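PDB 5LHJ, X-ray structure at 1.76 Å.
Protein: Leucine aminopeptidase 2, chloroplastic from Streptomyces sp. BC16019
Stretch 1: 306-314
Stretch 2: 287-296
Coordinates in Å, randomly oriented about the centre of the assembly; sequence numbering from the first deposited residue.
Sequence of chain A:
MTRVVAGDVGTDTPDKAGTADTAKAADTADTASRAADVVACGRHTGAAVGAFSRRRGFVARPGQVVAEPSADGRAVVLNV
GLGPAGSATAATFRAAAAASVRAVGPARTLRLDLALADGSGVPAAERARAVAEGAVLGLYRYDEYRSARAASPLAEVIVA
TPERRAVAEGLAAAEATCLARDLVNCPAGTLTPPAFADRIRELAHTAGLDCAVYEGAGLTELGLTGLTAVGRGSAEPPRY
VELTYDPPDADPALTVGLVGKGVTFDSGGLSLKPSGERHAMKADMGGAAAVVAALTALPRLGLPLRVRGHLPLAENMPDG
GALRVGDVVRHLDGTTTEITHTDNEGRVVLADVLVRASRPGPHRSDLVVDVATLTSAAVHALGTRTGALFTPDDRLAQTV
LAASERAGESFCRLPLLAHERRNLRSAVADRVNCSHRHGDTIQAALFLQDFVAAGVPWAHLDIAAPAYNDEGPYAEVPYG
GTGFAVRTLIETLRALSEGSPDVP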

ATOM      1  N   ARG A 306     -12.677 -32.102  38.220  1.00 31.13           N
ATOM      2  CA  ARG A 306     -13.791 -31.885  37.314  1.00 30.22           C
ATOM      3  C   ARG A 306     -13.387 -30.789  36.326  1.00 27.50           C
ATOM      4  O   ARG A 306     -12.918 -29.740  36.742  1.00 25.70           O
ATOM      5  CB  ARG A 306     -15.014 -31.441  38.092  1.00 32.51           C
ATOM      6  CG  ARG A 306     -16.287 -31.371  37.279  1.00 35.20           C
ATOM      7  CD  ARG A 306     -17.441 -31.044  38.213  1.00 39.43           C
ATOM      8  NE  ARG A 306     -18.735 -31.090  37.540  1.00 43.64           N
ATOM      9  CZ  ARG A 306     -19.896 -30.707  38.087  1.00 48.17           C
ATOM     10  NH1 ARG A 306     -19.954 -30.235  39.339  1.00 49.50           N
ATOM     11  NH2 ARG A 306     -21.022 -30.797  37.371  1.00 50.16           N
ATOM     12  N   VAL A 307     -13.566 -31.045  35.037  1.00 25.63           N
ATOM     13  CA  VAL A 307     -13.199 -30.072  33.998  1.00 24.62           C
ATOM     14  C   VAL A 307     -14.340 -29.931  32.996  1.00 24.85           C
ATOM     15  O   VAL A 307     -14.818 -30.920  32.444  1.00 23.92           O
ATOM     16  CB  VAL A 307     -11.893 -30.463  33.266  1.00 23.89           C
ATOM     17  CG1 VAL A 307     -11.441 -29.328  32.349  1.00 23.11           C
ATOM     18  CG2 VAL A 307     -10.794 -30.795  34.265  1.00 23.98           C
ATOM     19  N   ARG A 308     -14.757 -28.688  32.763  1.00 22.77           N
ATOM     20  CA  ARG A 308     -15.789 -28.373  31.789  1.00 24.83           C
ATOM     21  C   ARG A 308     -15.204 -27.559  30.635  1.00 23.47           C
ATOM     22  O   ARG A 308     -14.621 -26.506  30.871  1.00 24.34           O
ATOM     23  CB  ARG A 308     -16.897 -27.589  32.477  1.00 28.00           C
ATOM     24  CG  ARG A 308     -17.864 -26.860  31.555  1.00 31.51           C
ATOM     25  CD  ARG A 308     -18.882 -27.721  30.838  1.00 33.74           C
ATOM     26  NE  ARG A 308     -19.840 -28.328  31.779  1.00 38.25           N
ATOM     27  CZ  ARG A 308     -20.841 -27.698  32.392  1.00 41.11           C
ATOM     28  NH1 ARG A 308     -21.053 -26.392  32.211  1.00 42.92           N
ATOM     29  NH2 ARG A 308     -21.633 -28.389  33.220  1.00 43.76           N
ATOM     30  N   GLY A 309     -15.423 -28.021  29.408  1.00 21.39           N
ATOM     31  CA  GLY A 309     -15.092 -27.280  28.190  1.00 20.05           C
ATOM     32  C   GLY A 309     -16.290 -26.505  27.666  1.00 19.44           C
ATOM     33  O   GLY A 309     -17.420 -27.012  27.703  1.00 19.76           O
ATOM     34  N   HIS A 310     -16.045 -25.285  27.192  1.00 17.95           N
ATOM     35  CA  HIS A 310     -17.066 -24.377  26.678  1.00 17.72           C
ATOM     36  C   HIS A 310     -16.569 -23.911  25.312  1.00 17.23           C
ATOM     37  O   HIS A 310     -15.516 -23.264  25.231  1.00 16.74           O
ATOM     38  CB  HIS A 310     -17.234 -23.158  27.599  1.00 18.05           C
ATOM     39  CG  HIS A 310     -17.430 -23.490  29.049  1.00 18.65           C
ATOM     40  ND1 HIS A 310     -18.674 -23.540  29.638  1.00 19.59           N
ATOM     41  CD2 HIS A 310     -16.539 -23.728  30.039  1.00 18.83           C
ATOM     42  CE1 HIS A 310     -18.543 -23.815  30.924  1.00 19.76           C
ATOM     43  NE2 HIS A 310     -17.256 -23.922  31.194  1.00 19.91           N
ATOM     44  N   LEU A 311     -17.290 -24.274  24.250  1.00 16.83           N
ATOM     45  CA  LEU A 311     -16.768 -24.205  22.875  1.00 16.69           C
ATOM     46  C   LEU A 311     -17.739 -23.519  21.893  1.00 16.19           C
ATOM     47  O   LEU A 311     -18.605 -24.169  21.307  1.00 16.32           O
ATOM     48  CB  LEU A 311     -16.422 -25.616  22.377  1.00 17.08           C
ATOM     49  CG  LEU A 311     -15.425 -26.364  23.286  1.00 17.54           C
ATOM     50  CD1 LEU A 311     -15.599 -27.859  23.221  1.00 17.92           C
ATOM     51  CD2 LEU A 311     -13.996 -25.935  22.993  1.00 17.20           C
ATOM     52  N   PRO A 312     -17.590 -22.193  21.699  1.00 15.93           N
ATOM     53  CA  PRO A 312     -18.359 -21.486  20.671  1.00 15.80           C
ATOM     54  C   PRO A 312     -17.751 -21.682  19.282  1.00 15.93           C
ATOM     55  O   PRO A 312     -16.543 -21.436  19.090  1.00 15.94           O
ATOM     56  CB  PRO A 312     -18.265 -20.029  21.117  1.00 15.72           C
ATOM     57  CG  PRO A 312     -16.936 -19.937  21.805  1.00 15.54           C
ATOM     58  CD  PRO A 312     -16.733 -21.274  22.472  1.00 15.64           C
ATOM     59  N   LEU A 313     -18.582 -22.121  18.336  1.00 15.78           N
ATOM     60  CA  LEU A 313     -18.153 -22.495  16.989  1.00 16.00           C
ATOM     61  C   LEU A 313     -18.905 -21.674  15.947  1.00 15.89           C
ATOM     62  O   LEU A 313     -20.127 -21.620  15.973  1.00 15.72           O
ATOM     63  CB  LEU A 313     -18.409 -23.990  16.753  1.00 16.29           C
ATOM     64  CG  LEU A 313     -18.032 -24.974  17.861  1.00 16.46           C
ATOM     65  CD1 LEU A 313     -18.328 -26.399  17.417  1.00 16.85           C
ATOM     66  CD2 LEU A 313     -16.567 -24.878  18.233  1.00 16.35           C
ATOM     67  N   ALA A 314     -18.178 -21.043  15.031  1.00 16.19           N
ATOM     68  CA  ALA A 314     -18.800 -20.210  13.991  1.00 16.59           C
ATOM     69  C   ALA A 314     -17.842 -19.932  12.849  1.00 16.88           C
ATOM     70  O   ALA A 314     -16.641 -20.146  12.980  1.00 16.54           O
ATOM     71  CB  ALA A 314     -19.290 -18.894  14.589  1.00 16.81           C
TER
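Stretch 2 287-296: GAAAVVAALT

Leu311 is the apolar centre of the contact. Its CB points toward the helix formed by stretch 2, and the side chain (chi1 m, chi2 t) reaches three helix residues. Leu311 CD1 lies 3.6 Å from Val292 CG2. Leu311 CD2 lies 3.9 Å from Val291 CG1 and 3.9 Å from Ala288 CB. Leu311 CD2 is also 3.8 Å from Ala288 CA, so this methyl packs against the helix backbone as well as the alanine methyl. Leu311 has the largest area covered in the contact, 73 Å².

Stretch 2 is helical throughout, with regular i to i+4 backbone hydrogen bonds from Val291 N to Gly287 O (3.0 Å) through to Thr296 N to Val292 O (3.0 Å). Stretch 1 is an extended strand. The helix lies across it nearly antiparallel, with a signed crossing angle of -153° and a closest approach of the axes of 8.9 Å. The register follows from this direction. Leu311 CA is 6.1 Å from Ala288 CA, and Gly309 CA is 6.6 Å from Val291 CA. Moving back along the strand therefore means moving forward along the helix.

Next to Leu311 on the facing side of the strand is Gly309. It has no side chain, and Leu295 uses the space. Leu295 CD1 sits 3.6 Å from Gly309 CA, and Val291 CG1 is 4.2 Å from Gly309 CA. A CB on Gly309 in ideal geometry would come within 2.5 Å of Leu295 CD1, a clash.

Val307 follows, with its CB toward the helix. Val307 CG1 is 3.9 Å from Leu295 CD2, and Val307 O is 3.6 Å from Leu295 CD2. Leu295 thus covers both Gly309 and Val307. Beyond Leu311 in the other direction, Leu313 makes a looser contact. Its CB points sideways, but its end comes nearer, with Leu313 CD2 4.5 Å from Ala288 CB.

The alternation of the strand turns Arg308 and His310 away from the helix. Arg308 NE and His310 ND1 are hydrogen-bonded elsewhere in the structure. Arg306 and Thr296 make no contact across the stretches. Thr296 OG1 instead donates to Ala293 O at 2.7 Å, within its own helix.

No hydrogen bond joins the two stretches. The 304 Å² buried between them, both sides summed, comes from packing alone.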

ATOM      1  N   GLY A 287      -7.752 -22.801  19.406  1.00 15.54           N
ATOM      2  CA  GLY A 287      -8.067 -22.785  20.841  1.00 15.53           C
ATOM      3  C   GLY A 287      -9.093 -23.846  21.228  1.00 15.62           C
ATOM      4  O   GLY A 287      -8.899 -24.595  22.205  1.00 15.74           O
ATOM      5  N   ALA A 288     -10.174 -23.914  20.459  1.00 15.34           N
ATOM      6  CA  ALA A 288     -11.181 -24.972  20.624  1.00 15.66           C
ATOM      7  C   ALA A 288     -10.559 -26.355  20.421  1.00 15.69           C
ATOM      8  O   ALA A 288     -10.865 -27.290  21.180  1.00 16.06           O
ATOM      9  CB  ALA A 288     -12.344 -24.765  19.665  1.00 15.52           C
ATOM     10  N   ALA A 289      -9.685 -26.499  19.422  1.00 15.68           N
ATOM     11  CA  ALA A 289      -8.991 -27.766  19.190  1.00 15.81           C
ATOM     12  C   ALA A 289      -8.162 -28.188  20.406  1.00 15.83           C
ATOM     13  O   ALA A 289      -8.167 -29.368  20.784  1.00 15.87           O
ATOM     14  CB  ALA A 289      -8.093 -27.694  17.960  1.00 16.01           C
ATOM     15  N   ALA A 290      -7.445 -27.244  20.998  1.00 15.50           N
ATOM     16  CA  ALA A 290      -6.600 -27.532  22.155  1.00 15.77           C
ATOM     17  C   ALA A 290      -7.430 -27.956  23.369  1.00 15.96           C
ATOM     18  O   ALA A 290      -7.077 -28.920  24.073  1.00 16.19           O
ATOM     19  CB  ALA A 290      -5.726 -26.337  22.509  1.00 15.96           C
ATOM     20  N   VAL A 291      -8.542 -27.267  23.582  1.00 15.82           N
ATOM     21  CA  VAL A 291      -9.439 -27.561  24.700  1.00 16.34           C
ATOM     22  C   VAL A 291     -10.094 -28.932  24.536  1.00 16.65           C
ATOM     23  O   VAL A 291     -10.107 -29.735  25.486  1.00 16.97           O
ATOM     24  CB  VAL A 291     -10.491 -26.445  24.900  1.00 16.05           C
ATOM     25  CG1 VAL A 291     -11.580 -26.847  25.905  1.00 16.27           C
ATOM     26  CG2 VAL A 291      -9.816 -25.160  25.371  1.00 16.12           C
ATOM     27  N   VAL A 292     -10.615 -29.208  23.341  1.00 16.77           N
ATOM     28  CA  VAL A 292     -11.242 -30.509  23.072  1.00 16.99           C
ATOM     29  C   VAL A 292     -10.234 -31.644  23.292  1.00 17.26           C
ATOM     30  O   VAL A 292     -10.540 -32.649  23.952  1.00 17.35           O
ATOM     31  CB  VAL A 292     -11.823 -30.566  21.643  1.00 16.92           C
ATOM     32  CG1 VAL A 292     -12.226 -31.982  21.247  1.00 17.23           C
ATOM     33  CG2 VAL A 292     -13.011 -29.609  21.514  1.00 16.96           C
ATOM     34  N   ALA A 293      -9.039 -31.481  22.736  1.00 17.24           N
ATOM     35  CA  ALA A 293      -8.018 -32.508  22.822  1.00 17.63           C
ATOM     36  C   ALA A 293      -7.583 -32.755  24.273  1.00 18.12           C
ATOM     37  O   ALA A 293      -7.475 -33.921  24.690  1.00 18.53           O
ATOM     38  CB  ALA A 293      -6.818 -32.161  21.943  1.00 17.71           C
ATOM     39  N   ALA A 294      -7.366 -31.686  25.035  1.00 18.32           N
ATOM     40  CA  ALA A 294      -7.021 -31.820  26.458  1.00 19.13           C
ATOM     41  C   ALA A 294      -8.114 -32.589  27.208  1.00 19.66           C
ATOM     42  O   ALA A 294      -7.801 -33.519  27.971  1.00 19.95           O
ATOM     43  CB  ALA A 294      -6.786 -30.469  27.105  1.00 19.12           C
ATOM     44  N   LEU A 295      -9.373 -32.236  26.971  1.00 19.92           N
ATOM     45  CA  LEU A 295     -10.493 -32.960  27.612  1.00 20.90           C
ATOM     46  C   LEU A 295     -10.494 -34.449  27.278  1.00 20.95           C
ATOM     47  O   LEU A 295     -10.746 -35.281  28.171  1.00 21.45           O
ATOM     48  CB  LEU A 295     -11.844 -32.327  27.273  1.00 21.31           C
ATOM     49  CG  LEU A 295     -12.166 -31.132  28.182  1.00 22.25           C
ATOM     50  CD1 LEU A 295     -13.055 -30.133  27.478  1.00 22.49           C
ATOM     51  CD2 LEU A 295     -12.803 -31.592  29.486  1.00 22.94           C
ATOM     52  N   THR A 296     -10.195 -34.800  26.027  1.00 20.76           N
ATOM     53  CA  THR A 296     -10.162 -36.218  25.611  1.00 20.98           C
ATOM     54  C   THR A 296      -9.058 -37.025  26.300  1.00 21.30           C
ATOM     55  O   THR A 296      -9.167 -38.242  26.416  1.00 21.64           O
ATOM     56  CB  THR A 296     -10.015 -36.433  24.071  1.00 21.03           C
ATOM     57  OG1 THR A 296      -8.718 -36.003  23.599  1.00 21.28           O
ATOM     58  CG2 THR A 296     -11.142 -35.761  23.296  1.00 20.90           C
TER